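Local atomic coordinates of dehydrogenase (Chromobacterium violaceum, PDB entry 3Q2I), a protein that binds NAD(H) and UDP-N-acetylglucosaminuronic acid and, as the WlbA dehydrogenase, probably oxidises this UDP-sugar on the route to 2,3-diacetamido-2,3-dideoxy-D-mannuronic acid. Residues Q142-A147 and G262-G267; N27-L32 and A39-V44; W201-V206 and I255-E260. All blocks are in the same frame, centred on the assembly; numbering follows the deposited sequence.

Contact 1. Residues Q142-A147 and G262-G267; sequences QLLKRA and GSVRVG
Leu144 reaches from the helix to the strand and divides its two methyl groups between two valines. All of the contact across 142-147 and 262-267 is apolar, and it is small, burying 107 Å² in total. Leu144 CD2 lies 3.6 Å from Val264 CG1, while Leu144 CD1 lies 3.8 Å from Val266 CG2. The side chains slide past one another in opposite directions, so methyls meet flank to flank. The CG of Leu144 stands anti to its own carbonyl carbon (chi1 -89°), which carries the forked end out toward the strand. The two valines, two positions apart, present different branches: CG1 of Val264, anti to the backbone N, and CG2 of Val266, beside the N. A branched leucine can span this spacing, and beta-branched valines suit an extended strand whose alternate residues face a helix. The backbones stay well apart, with 8.5 Å between Leu144 CA and Val264 CA.

No hydrogen bond crosses the contact; the polar groups are satisfied within each element or elsewhere. Within the helix, Arg146 N is hydrogen-bonded to Gln142 O and Ala147 N to Leu143 O. Strand alternation turns Val264 and Val266 to the helix and Arg265 away from it, where Arg265 meets Glu252 in a salt bridge and Gln275 in a hydrogen bond. Ser263 OG is hydrogen-bonded to the backbone oxygen of Tyr247 of a second subunit, so one face of the strand packs against its own helix and the other looks toward the neighbouring chain.

Leu143, next to Leu144, packs on Ile274 and Trp277 of the adjoining strand 273-279, extending the apolar layer. Helix 139-149 thus lies against one face of the mixed sheet, the helix-on-sheet layering of the C-terminal alpha/beta domain in this oxidoreductase family.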
ATOM      1  N   GLN A 142      39.243  -7.795 -14.454  1.00 24.47           N
ATOM      2  CA  GLN A 142      40.277  -6.905 -13.929  1.00 25.44           C
ATOM      3  C   GLN A 142      40.501  -5.614 -14.688  1.00 25.88           C
ATOM      4  O   GLN A 142      40.599  -4.550 -14.075  1.00 25.63           O
ATOM      5  CB  GLN A 142      41.580  -7.691 -13.747  1.00 26.64           C
ATOM      6  CG  GLN A 142      41.547  -8.565 -12.499  1.00 25.56           C
ATOM      7  CD  GLN A 142      41.395  -7.790 -11.193  1.00 35.71           C
ATOM      8  OE1 GLN A 142      42.161  -6.874 -10.938  1.00 33.56           O
ATOM      9  NE2 GLN A 142      40.403  -8.145 -10.360  1.00 32.24           N
ATOM     10  N   LEU A 143      40.537  -5.657 -16.014  1.00 23.35           N
ATOM     11  CA  LEU A 143      40.634  -4.405 -16.746  1.00 26.91           C
ATOM     12  C   LEU A 143      39.448  -3.474 -16.510  1.00 26.69           C
ATOM     13  O   LEU A 143      39.623  -2.271 -16.379  1.00 29.22           O
ATOM     14  CB  LEU A 143      40.744  -4.646 -18.263  1.00 27.22           C
ATOM     15  CG  LEU A 143      42.162  -4.932 -18.769  1.00 31.91           C
ATOM     16  CD1 LEU A 143      42.124  -5.484 -20.219  1.00 33.32           C
ATOM     17  CD2 LEU A 143      42.887  -3.617 -18.724  1.00 34.95           C
ATOM     18  N   LEU A 144      38.236  -4.030 -16.581  1.00 25.97           N
ATOM     19  CA  LEU A 144      37.031  -3.290 -16.232  1.00 25.87           C
ATOM     20  C   LEU A 144      37.189  -2.684 -14.845  1.00 22.94           C
ATOM     21  O   LEU A 144      36.925  -1.495 -14.655  1.00 24.82           O
ATOM     22  CB  LEU A 144      35.813  -4.234 -16.197  1.00 24.57           C
ATOM     23  CG  LEU A 144      35.050  -4.438 -17.502  1.00 29.87           C
ATOM     24  CD1 LEU A 144      33.960  -5.484 -17.327  1.00 30.06           C
ATOM     25  CD2 LEU A 144      34.511  -3.120 -18.045  1.00 33.75           C
ATOM     26  N   LYS A 145      37.575  -3.495 -13.866  1.00 25.49           N
ATOM     27  CA  LYS A 145      37.715  -2.941 -12.523  1.00 25.86           C
ATOM     28  C   LYS A 145      38.722  -1.780 -12.478  1.00 25.91           C
ATOM     29  O   LYS A 145      38.500  -0.737 -11.843  1.00 26.60           O
ATOM     30  CB  LYS A 145      38.077  -4.029 -11.514  1.00 25.67           C
ATOM     31  CG  LYS A 145      38.223  -3.503 -10.082  1.00 26.88           C
ATOM     32  CD  LYS A 145      36.894  -3.051  -9.434  1.00 26.06           C
ATOM     33  CE  LYS A 145      37.067  -2.725  -7.937  1.00 26.95           C
ATOM     34  NZ  LYS A 145      35.831  -2.214  -7.262  1.00 30.61           N
ATOM     35  N   ARG A 146      39.852  -1.981 -13.148  1.00 26.58           N
ATOM     36  CA  ARG A 146      40.842  -0.918 -13.241  1.00 28.69           C
ATOM     37  C   ARG A 146      40.293   0.348 -13.895  1.00 29.77           C
ATOM     38  O   ARG A 146      40.514   1.471 -13.413  1.00 29.74           O
ATOM     39  CB  ARG A 146      42.108  -1.460 -13.917  1.00 28.85           C
ATOM     40  CG  ARG A 146      42.926  -2.313 -12.974  1.00 28.56           C
ATOM     41  CD  ARG A 146      44.036  -3.113 -13.679  1.00 34.16           C
ATOM     42  NE  ARG A 146      44.947  -2.261 -14.448  1.00 38.56           N
ATOM     43  CZ  ARG A 146      45.625  -2.664 -15.521  1.00 39.50           C
ATOM     44  NH1 ARG A 146      45.513  -3.907 -15.965  1.00 41.33           N
ATOM     45  NH2 ARG A 146      46.417  -1.817 -16.166  1.00 43.85           N
ATOM     46  N   ALA A 147      39.538   0.185 -14.982  1.00 30.63           N
ATOM     47  CA  ALA A 147      38.949   1.350 -15.619  1.00 29.31           C
ATOM     48  C   ALA A 147      38.037   2.090 -14.653  1.00 28.49           C
ATOM     49  O   ALA A 147      38.044   3.308 -14.617  1.00 27.12           O
ATOM     50  CB  ALA A 147      38.228   0.971 -16.920  1.00 28.99           C
ATOM     51  N   GLY A 262      32.957   7.219 -21.624  1.00 23.32           N
ATOM     52  CA  GLY A 262      33.415   5.890 -21.942  1.00 23.99           C
ATOM     53  C   GLY A 262      32.276   4.937 -22.221  1.00 23.06           C
ATOM     54  O   GLY A 262      31.194   5.100 -21.634  1.00 19.94           O
ATOM     55  N   SER A 263      32.498   3.967 -23.103  1.00 21.92           N
ATOM     56  CA  SER A 263      31.499   2.940 -23.446  1.00 22.48           C
ATOM     57  C   SER A 263      32.234   1.616 -23.617  1.00 24.34           C
ATOM     58  O   SER A 263      33.218   1.518 -24.382  1.00 22.01           O
ATOM     59  CB  SER A 263      30.741   3.272 -24.738  1.00 21.29           C
ATOM     60  OG  SER A 263      30.041   4.503 -24.618  1.00 20.68           O
ATOM     61  N   VAL A 264      31.831   0.594 -22.881  1.00 22.51           N
ATOM     62  CA  VAL A 264      32.490  -0.696 -22.958  1.00 21.38           C
ATOM     63  C   VAL A 264      31.485  -1.829 -23.075  1.00 24.40           C
ATOM     64  O   VAL A 264      30.370  -1.735 -22.533  1.00 21.39           O
ATOM     65  CB  VAL A 264      33.365  -0.908 -21.716  1.00 24.67           C
ATOM     66  CG1 VAL A 264      33.710  -2.359 -21.500  1.00 32.26           C
ATOM     67  CG2 VAL A 264      34.610  -0.062 -21.827  1.00 21.15           C
ATOM     68  N   ARG A 265      31.821  -2.862 -23.838  1.00 20.59           N
ATOM     69  CA  ARG A 265      31.111  -4.106 -23.775  1.00 21.99           C
ATOM     70  C   ARG A 265      32.100  -5.247 -23.744  1.00 24.38           C
ATOM     71  O   ARG A 265      33.005  -5.340 -24.590  1.00 24.29           O
ATOM     72  CB  ARG A 265      30.155  -4.254 -24.974  1.00 21.24           C
ATOM     73  CG  ARG A 265      29.354  -5.581 -24.925  1.00 26.26           C
ATOM     74  CD  ARG A 265      28.603  -5.811 -26.238  1.00 31.08           C
ATOM     75  NE  ARG A 265      27.282  -6.419 -26.056  1.00 38.96           N
ATOM     76  CZ  ARG A 265      27.050  -7.736 -25.981  1.00 36.23           C
ATOM     77  NH1 ARG A 265      28.061  -8.600 -25.990  1.00 37.90           N
ATOM     78  NH2 ARG A 265      25.807  -8.212 -25.872  1.00 35.47           N
ATOM     79  N   VAL A 266      31.932  -6.107 -22.754  1.00 23.12           N
ATOM     80  CA  VAL A 266      32.670  -7.368 -22.652  1.00 21.69           C
ATOM     81  C   VAL A 266      31.663  -8.481 -22.789  1.00 24.40           C
ATOM     82  O   VAL A 266      30.718  -8.534 -22.012  1.00 22.34           O
ATOM     83  CB  VAL A 266      33.352  -7.507 -21.286  1.00 22.03           C
ATOM     84  CG1 VAL A 266      34.171  -8.795 -21.252  1.00 23.31           C
ATOM     85  CG2 VAL A 266      34.207  -6.268 -21.020  1.00 23.63           C
ATOM     86  N   GLY A 267      31.814  -9.319 -23.808  1.00 23.20           N
ATOM     87  CA  GLY A 267      30.860 -10.377 -24.066  1.00 22.94           C
ATOM     88  C   GLY A 267      31.516 -11.740 -24.295  1.00 24.20           C
ATOM     89  O   GLY A 267      32.482 -12.097 -23.600  1.00 21.21           O
TER

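Contact 2. Residues N27-L32 and A39-V44; sequences NHFGAL and AELIDV
Phe29 and Leu41 meet across the beta-alpha-beta unit of the NAD-binding Rossmann fold, where helix 25-34 follows strand 14-19 and leads back to strand 39-45. The short segments run 133° apart in direction, with axes 9.1 Å from each other at closest approach. Packing is tight in the middle. Leu41, with CG anti to its backbone N (chi1 179°), sends one branch to each helix residue: CD2 meets the ring of Phe29, and CD1 lies 4.1 Å from CD1 of Leu32, the two leucines crossing at about a right angle. Leu32 also places its CD2 4.0 Å from Ala39 CB, where the backbones come nearest and the small Ala39 side chain meets Leu32 by its methyl alone.

The contact slackens toward the other end of the strand. There Val44 CG1 is 4.3 Å from Phe29 CE1, and Val44 turns also to Leu52 and Val56 of helix 49-59. Glu40 points away from the helix, as suits a charged residue on a partly exposed position, and Gly30 lies on a partly exposed side of the helix. His28, by contrast, is buried and polar, hydrogen-bonded to Glu105 (through NE2) and Tyr308 (through ND1).

The side chain of Phe29, about 9 Å from the bound NADH, also touches the glycine-rich turn, probably of Rossmann type. Its ring takes Leu41 CD2 obliquely, 3.7 Å from both CD1 and CE1.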
ATOM      1  N   ASN A  27      37.860 -28.883  -8.322  1.00 26.88           N
ATOM      2  CA  ASN A  27      38.639 -27.689  -8.604  1.00 25.15           C
ATOM      3  C   ASN A  27      39.469 -27.224  -7.406  1.00 27.05           C
ATOM      4  O   ASN A  27      40.489 -26.554  -7.589  1.00 29.73           O
ATOM      5  CB  ASN A  27      37.742 -26.487  -8.963  1.00 29.47           C
ATOM      6  CG  ASN A  27      36.932 -26.726 -10.201  1.00 32.87           C
ATOM      7  OD1 ASN A  27      37.033 -25.983 -11.177  1.00 40.61           O
ATOM      8  ND2 ASN A  27      36.086 -27.729 -10.152  1.00 31.91           N
ATOM      9  N   HIS A  28      38.981 -27.486  -6.198  1.00 26.42           N
ATOM     10  CA  HIS A  28      39.724 -27.162  -4.995  1.00 25.24           C
ATOM     11  C   HIS A  28      40.883 -28.153  -4.841  1.00 27.77           C
ATOM     12  O   HIS A  28      42.007 -27.728  -4.514  1.00 26.55           O
ATOM     13  CB  HIS A  28      38.827 -27.202  -3.751  1.00 28.32           C
ATOM     14  CG  HIS A  28      37.824 -26.078  -3.701  1.00 25.80           C
ATOM     15  ND1 HIS A  28      37.978 -24.970  -2.885  1.00 27.51           N
ATOM     16  CD2 HIS A  28      36.641 -25.912  -4.347  1.00 23.42           C
ATOM     17  CE1 HIS A  28      36.942 -24.156  -3.053  1.00 23.98           C
ATOM     18  NE2 HIS A  28      36.114 -24.713  -3.924  1.00 21.30           N
ATOM     19  N   PHE A  29      40.610 -29.441  -5.077  1.00 25.18           N
ATOM     20  CA  PHE A  29      41.743 -30.417  -5.068  1.00 28.90           C
ATOM     21  C   PHE A  29      42.852 -29.976  -6.038  1.00 31.87           C
ATOM     22  O   PHE A  29      44.043 -29.908  -5.674  1.00 29.08           O
ATOM     23  CB  PHE A  29      41.270 -31.847  -5.385  1.00 28.91           C
ATOM     24  CG  PHE A  29      40.231 -32.419  -4.430  1.00 30.12           C
ATOM     25  CD1 PHE A  29      40.082 -31.948  -3.130  1.00 24.63           C
ATOM     26  CD2 PHE A  29      39.358 -33.415  -4.870  1.00 27.13           C
ATOM     27  CE1 PHE A  29      39.129 -32.506  -2.290  1.00 23.67           C
ATOM     28  CE2 PHE A  29      38.400 -33.983  -4.041  1.00 28.24           C
ATOM     29  CZ  PHE A  29      38.272 -33.517  -2.726  1.00 26.65           C
ATOM     30  N   GLY A  30      42.499 -29.685  -7.283  1.00 33.62           N
ATOM     31  CA  GLY A  30      43.460 -29.211  -8.273  1.00 32.33           C
ATOM     32  C   GLY A  30      44.217 -27.993  -7.781  1.00 36.25           C
ATOM     33  O   GLY A  30      45.446 -27.897  -7.913  1.00 35.30           O
ATOM     34  N   ALA A  31      43.487 -27.034  -7.213  1.00 32.94           N
ATOM     35  CA  ALA A  31      44.103 -25.813  -6.735  1.00 31.63           C
ATOM     36  C   ALA A  31      45.128 -26.097  -5.647  1.00 31.72           C
ATOM     37  O   ALA A  31      46.198 -25.479  -5.623  1.00 34.51           O
ATOM     38  CB  ALA A  31      43.024 -24.842  -6.212  1.00 30.01           C
ATOM     39  N   LEU A  32      44.756 -26.978  -4.732  1.00 30.06           N
ATOM     40  CA  LEU A  32      45.597 -27.323  -3.596  1.00 31.24           C
ATOM     41  C   LEU A  32      46.819 -28.118  -4.063  1.00 34.49           C
ATOM     42  O   LEU A  32      47.934 -27.877  -3.578  1.00 33.04           O
ATOM     43  CB  LEU A  32      44.814 -28.108  -2.556  1.00 29.42           C
ATOM     44  CG  LEU A  32      43.973 -27.189  -1.654  1.00 30.85           C
ATOM     45  CD1 LEU A  32      42.819 -27.995  -1.086  1.00 31.75           C
ATOM     46  CD2 LEU A  32      44.841 -26.600  -0.566  1.00 35.07           C
ATOM     47  N   ALA A  39      50.818 -25.407   0.964  1.00 34.33           N
ATOM     48  CA  ALA A  39      49.526 -25.832   1.486  1.00 34.58           C
ATOM     49  C   ALA A  39      49.356 -27.339   1.383  1.00 34.65           C
ATOM     50  O   ALA A  39      49.779 -27.958   0.400  1.00 36.89           O
ATOM     51  CB  ALA A  39      48.399 -25.158   0.680  1.00 33.50           C
ATOM     52  N   GLU A  40      48.655 -27.916   2.351  1.00 32.43           N
ATOM     53  CA  GLU A  40      48.209 -29.290   2.222  1.00 33.85           C
ATOM     54  C   GLU A  40      46.774 -29.517   2.690  1.00 33.14           C
ATOM     55  O   GLU A  40      46.285 -28.859   3.615  1.00 31.37           O
ATOM     56  CB  GLU A  40      49.126 -30.218   3.017  1.00 32.89           C
ATOM     57  CG  GLU A  40      49.048 -29.996   4.520  1.00 37.54           C
ATOM     58  CD  GLU A  40      50.260 -30.552   5.252  1.00 49.34           C
ATOM     59  OE1 GLU A  40      50.629 -29.983   6.307  1.00 41.51           O
ATOM     60  OE2 GLU A  40      50.821 -31.561   4.766  1.00 47.90           O
ATOM     61  N   LEU A  41      46.130 -30.486   2.048  1.00 30.57           N
ATOM     62  CA  LEU A  41      44.789 -30.912   2.413  1.00 30.69           C
ATOM     63  C   LEU A  41      44.901 -32.160   3.280  1.00 30.53           C
ATOM     64  O   LEU A  41      45.300 -33.219   2.792  1.00 34.97           O
ATOM     65  CB  LEU A  41      43.972 -31.177   1.140  1.00 27.53           C
ATOM     66  CG  LEU A  41      42.542 -31.665   1.366  1.00 27.85           C
ATOM     67  CD1 LEU A  41      41.670 -30.547   1.951  1.00 25.03           C
ATOM     68  CD2 LEU A  41      42.057 -32.004  -0.041  1.00 27.44           C
ATOM     69  N   ILE A  42      44.530 -32.057   4.548  1.00 30.36           N
ATOM     70  CA  ILE A  42      44.772 -33.114   5.514  1.00 31.52           C
ATOM     71  C   ILE A  42      43.535 -33.894   5.939  1.00 32.16           C
ATOM     72  O   ILE A  42      43.650 -34.952   6.557  1.00 32.00           O
ATOM     73  CB  ILE A  42      45.518 -32.579   6.769  1.00 30.44           C
ATOM     74  CG1 ILE A  42      44.786 -31.345   7.321  1.00 33.25           C
ATOM     75  CG2 ILE A  42      46.915 -32.095   6.384  1.00 35.09           C
ATOM     76  CD1 ILE A  42      45.041 -31.070   8.803  1.00 29.75           C
ATOM     77  N   ASP A  43      42.330 -33.383   5.636  1.00 29.75           N
ATOM     78  CA  ASP A  43      41.133 -34.056   6.090  1.00 26.30           C
ATOM     79  C   ASP A  43      39.993 -33.725   5.112  1.00 26.43           C
ATOM     80  O   ASP A  43      39.935 -32.589   4.638  1.00 26.85           O
ATOM     81  CB  ASP A  43      40.744 -33.530   7.470  1.00 25.84           C
ATOM     82  CG  ASP A  43      41.713 -33.965   8.541  1.00 30.74           C
ATOM     83  OD1 ASP A  43      41.567 -35.123   9.008  1.00 30.92           O
ATOM     84  OD2 ASP A  43      42.600 -33.156   8.885  1.00 30.99           O
ATOM     85  N   VAL A  44      39.191 -34.726   4.770  1.00 24.05           N
ATOM     86  CA  VAL A  44      38.055 -34.533   3.856  1.00 24.49           C
ATOM     87  C   VAL A  44      36.839 -35.187   4.479  1.00 24.63           C
ATOM     88  O   VAL A  44      36.926 -36.125   5.289  1.00 27.09           O
ATOM     89  CB  VAL A  44      38.284 -35.035   2.413  1.00 21.88           C
ATOM     90  CG1 VAL A  44      39.288 -34.193   1.690  1.00 23.75           C
ATOM     91  CG2 VAL A  44      38.650 -36.552   2.386  1.00 23.96           C
TER

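Contact 3. Residues W201-V206 and I255-E260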
ATOM      1  N   TRP A 201      30.251  -4.664  -7.223  1.00 16.74           N
ATOM      2  CA  TRP A 201      31.741  -4.667  -7.232  1.00 17.10           C
ATOM      3  C   TRP A 201      32.234  -3.734  -8.327  1.00 18.78           C
ATOM      4  O   TRP A 201      33.151  -2.945  -8.073  1.00 19.54           O
ATOM      5  CB  TRP A 201      32.223  -6.081  -7.520  1.00 17.99           C
ATOM      6  CG  TRP A 201      33.717  -6.152  -7.658  1.00 22.91           C
ATOM      7  CD1 TRP A 201      34.642  -5.775  -6.724  1.00 26.40           C
ATOM      8  CD2 TRP A 201      34.446  -6.725  -8.762  1.00 20.92           C
ATOM      9  NE1 TRP A 201      35.913  -6.006  -7.228  1.00 21.89           N
ATOM     10  CE2 TRP A 201      35.817  -6.588  -8.465  1.00 24.24           C
ATOM     11  CE3 TRP A 201      34.078  -7.309  -9.973  1.00 24.08           C
ATOM     12  CZ2 TRP A 201      36.825  -7.026  -9.343  1.00 23.21           C
ATOM     13  CZ3 TRP A 201      35.070  -7.753 -10.834  1.00 29.34           C
ATOM     14  CH2 TRP A 201      36.426  -7.606 -10.511  1.00 25.13           C
ATOM     15  N   LEU A 202      31.628  -3.761  -9.517  1.00 17.15           N
ATOM     16  CA  LEU A 202      32.122  -2.860 -10.570  1.00 17.29           C
ATOM     17  C   LEU A 202      31.407  -1.541 -10.507  1.00 20.00           C
ATOM     18  O   LEU A 202      32.051  -0.513 -10.647  1.00 21.53           O
ATOM     19  CB  LEU A 202      31.970  -3.395 -11.984  1.00 16.55           C
ATOM     20  CG  LEU A 202      32.780  -4.653 -12.300  1.00 21.09           C
ATOM     21  CD1 LEU A 202      32.471  -5.087 -13.720  1.00 21.92           C
ATOM     22  CD2 LEU A 202      34.279  -4.253 -12.183  1.00 22.96           C
ATOM     23  N   ILE A 203      30.072  -1.540 -10.396  1.00 18.75           N
ATOM     24  CA  ILE A 203      29.381  -0.280 -10.617  1.00 17.69           C
ATOM     25  C   ILE A 203      29.177   0.571  -9.368  1.00 20.53           C
ATOM     26  O   ILE A 203      29.165   1.793  -9.443  1.00 21.86           O
ATOM     27  CB  ILE A 203      28.018  -0.458 -11.398  1.00 17.26           C
ATOM     28  CG1 ILE A 203      28.170  -1.481 -12.517  1.00 17.51           C
ATOM     29  CG2 ILE A 203      27.278   0.859 -11.706  1.00 17.30           C
ATOM     30  CD1 ILE A 203      29.079  -1.066 -13.679  1.00 21.28           C
ATOM     31  N   GLY A 204      29.059  -0.076  -8.213  1.00 17.42           N
ATOM     32  CA  GLY A 204      28.967   0.682  -6.965  1.00 17.43           C
ATOM     33  C   GLY A 204      27.662   0.402  -6.202  1.00 17.86           C
ATOM     34  O   GLY A 204      26.909  -0.515  -6.541  1.00 16.92           O
ATOM     35  N   PRO A 205      27.415   1.178  -5.145  1.00 17.21           N
ATOM     36  CA  PRO A 205      26.282   0.877  -4.275  1.00 16.18           C
ATOM     37  C   PRO A 205      24.957   0.986  -5.015  1.00 15.46           C
ATOM     38  O   PRO A 205      24.689   1.997  -5.659  1.00 15.86           O
ATOM     39  CB  PRO A 205      26.360   1.981  -3.221  1.00 17.79           C
ATOM     40  CG  PRO A 205      27.867   2.360  -3.199  1.00 18.23           C
ATOM     41  CD  PRO A 205      28.280   2.257  -4.621  1.00 20.85           C
ATOM     42  N   VAL A 206      24.111  -0.036  -4.833  1.00 14.48           N
ATOM     43  CA  VAL A 206      22.780  -0.099  -5.433  1.00 15.22           C
ATOM     44  C   VAL A 206      21.785   0.538  -4.463  1.00 14.31           C
ATOM     45  O   VAL A 206      21.855   0.361  -3.230  1.00 14.75           O
ATOM     46  CB  VAL A 206      22.406  -1.561  -5.760  1.00 13.27           C
ATOM     47  CG1 VAL A 206      20.884  -1.662  -6.097  1.00 11.85           C
ATOM     48  CG2 VAL A 206      23.329  -2.110  -6.884  1.00 14.39           C
ATOM     49  N   ILE A 255      28.524  -7.877 -20.245  1.00 16.84           N
ATOM     50  CA  ILE A 255      28.207  -6.638 -19.560  1.00 16.37           C
ATOM     51  C   ILE A 255      28.519  -5.478 -20.455  1.00 20.47           C
ATOM     52  O   ILE A 255      29.642  -5.388 -21.016  1.00 18.93           O
ATOM     53  CB  ILE A 255      28.920  -6.539 -18.185  1.00 15.46           C
ATOM     54  CG1 ILE A 255      28.499  -5.256 -17.451  1.00 18.84           C
ATOM     55  CG2 ILE A 255      30.499  -6.613 -18.268  1.00 18.36           C
ATOM     56  CD1 ILE A 255      28.947  -5.158 -15.950  1.00 16.69           C
ATOM     57  N   THR A 256      27.610  -4.505 -20.457  1.00 17.28           N
ATOM     58  CA  THR A 256      27.815  -3.278 -21.207  1.00 17.49           C
ATOM     59  C   THR A 256      27.756  -2.143 -20.213  1.00 19.20           C
ATOM     60  O   THR A 256      26.874  -2.139 -19.349  1.00 17.25           O
ATOM     61  CB  THR A 256      26.684  -3.085 -22.232  1.00 17.20           C
ATOM     62  OG1 THR A 256      26.734  -4.185 -23.145  1.00 21.07           O
ATOM     63  CG2 THR A 256      26.874  -1.776 -22.964  1.00 18.98           C
ATOM     64  N   ILE A 257      28.733  -1.234 -20.232  1.00 17.58           N
ATOM     65  CA  ILE A 257      28.762  -0.093 -19.324  1.00 14.81           C
ATOM     66  C   ILE A 257      28.929   1.181 -20.101  1.00 18.26           C
ATOM     67  O   ILE A 257      29.864   1.274 -20.907  1.00 18.60           O
ATOM     68  CB  ILE A 257      29.925  -0.160 -18.299  1.00 17.20           C
ATOM     69  CG1 ILE A 257      29.829  -1.498 -17.535  1.00 18.29           C
ATOM     70  CG2 ILE A 257      29.851   1.070 -17.395  1.00 17.47           C
ATOM     71  CD1 ILE A 257      31.057  -1.792 -16.629  1.00 20.50           C
ATOM     72  N   LEU A 258      28.004   2.119 -19.930  1.00 17.06           N
ATOM     73  CA  LEU A 258      27.972   3.406 -20.611  1.00 16.80           C
ATOM     74  C   LEU A 258      28.035   4.530 -19.624  1.00 18.90           C
ATOM     75  O   LEU A 258      27.185   4.618 -18.742  1.00 16.85           O
ATOM     76  CB  LEU A 258      26.675   3.527 -21.415  1.00 18.23           C
ATOM     77  CG  LEU A 258      26.363   2.395 -22.401  1.00 17.40           C
ATOM     78  CD1 LEU A 258      25.097   2.695 -23.167  1.00 18.30           C
ATOM     79  CD2 LEU A 258      27.589   2.188 -23.387  1.00 18.48           C
ATOM     80  N   GLY A 259      29.062   5.387 -19.759  1.00 18.94           N
ATOM     81  CA  GLY A 259      29.118   6.609 -18.988  1.00 18.00           C
ATOM     82  C   GLY A 259      29.450   7.842 -19.805  1.00 20.72           C
ATOM     83  O   GLY A 259      29.428   7.831 -21.031  1.00 19.24           O
ATOM     84  N   GLU A 260      29.654   8.935 -19.090  1.00 21.63           N
ATOM     85  CA  GLU A 260      29.858  10.258 -19.692  1.00 24.90           C
ATOM     86  C   GLU A 260      30.989  10.217 -20.713  1.00 25.60           C
ATOM     87  O   GLU A 260      30.914  10.816 -21.810  1.00 24.50           O
ATOM     88  CB  GLU A 260      30.163  11.181 -18.528  1.00 25.25           C
ATOM     89  CG  GLU A 260      30.426  12.656 -18.805  1.00 30.78           C
ATOM     90  CD  GLU A 260      30.966  13.337 -17.519  1.00 43.18           C
ATOM     91  OE1 GLU A 260      31.137  12.699 -16.434  1.00 36.50           O
ATOM     92  OE2 GLU A 260      31.223  14.555 -17.593  1.00 47.95           O
TER
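The backbones of 201-206 and 255-260 come closest at Ile203 and Ile257, 8.7 Å apart between CA atoms, where the last turn of helix 193-203, widened to a pi-type turn, lies over strand 252-259. Two apolar pairs fill that gap, burying 138 Å² in all. Ile203 and Ile257 reach toward each other tip to tip, with Ile203 CD1 3.6 Å from Ile257 CD1. Ile257 holds CG1 anti to its carbonyl carbon and is extended beyond it (chi2 171°), which sends the terminal methyl out from the strand. Ile203 bends at its second torsion instead (chi2 -68°), and its CD1 also comes 4.0 Å from Ile257 CG1. The beta branch of Ile257 suits an extended strand, while Ile203 contributes reach, its CG1 and CD1 bridging to the strand. The second pair is looser and oblique, with Leu202 CD1 4.2 Å from Ile255 CD1.

Gly204 is the first residue to leave helical backbone angles, with positive phi; a side chain there would be jammed against the preceding carbonyl oxygen, so glycine lets the chain turn off into Pro205 and strand 206-214. On the strand, the intervening Thr256 and Leu258 pack on Phe164 of a second subunit, leaving Ile255 and Ile257 to face the helix.

Around this junction Leu202 and Ile255 both touch Leu144 of helix 139-149, and Ile257 touches Met148 there. Strand 252-259 itself runs between 262-267 and 156-164, while Ile203 touches Val159 of the latter and Trp232 of strand 225-232.

Along the chain contact 2 comes first and closes before the others open; contact 3 then lies nested inside the loop that contact 1 closes. Contact 2 belongs to the parallel sheet of the Rossmann fold, its centre about 33 Å from that of contact 1 and about 36 Å from that of contact 3. Those two share the mixed sheet of the C-terminal domain, with centres about 9 Å apart. Their strands, 252-259 and 262-267, are antiparallel neighbours, joined where Ile257 N lies 2.9 Å from Val264 O, a probable hydrogen bond. Contacts 1 and 3 therefore seat two helices on one sheet that also touches a second subunit, whereas contact 2 lies within the NAD-binding Rossmann domain.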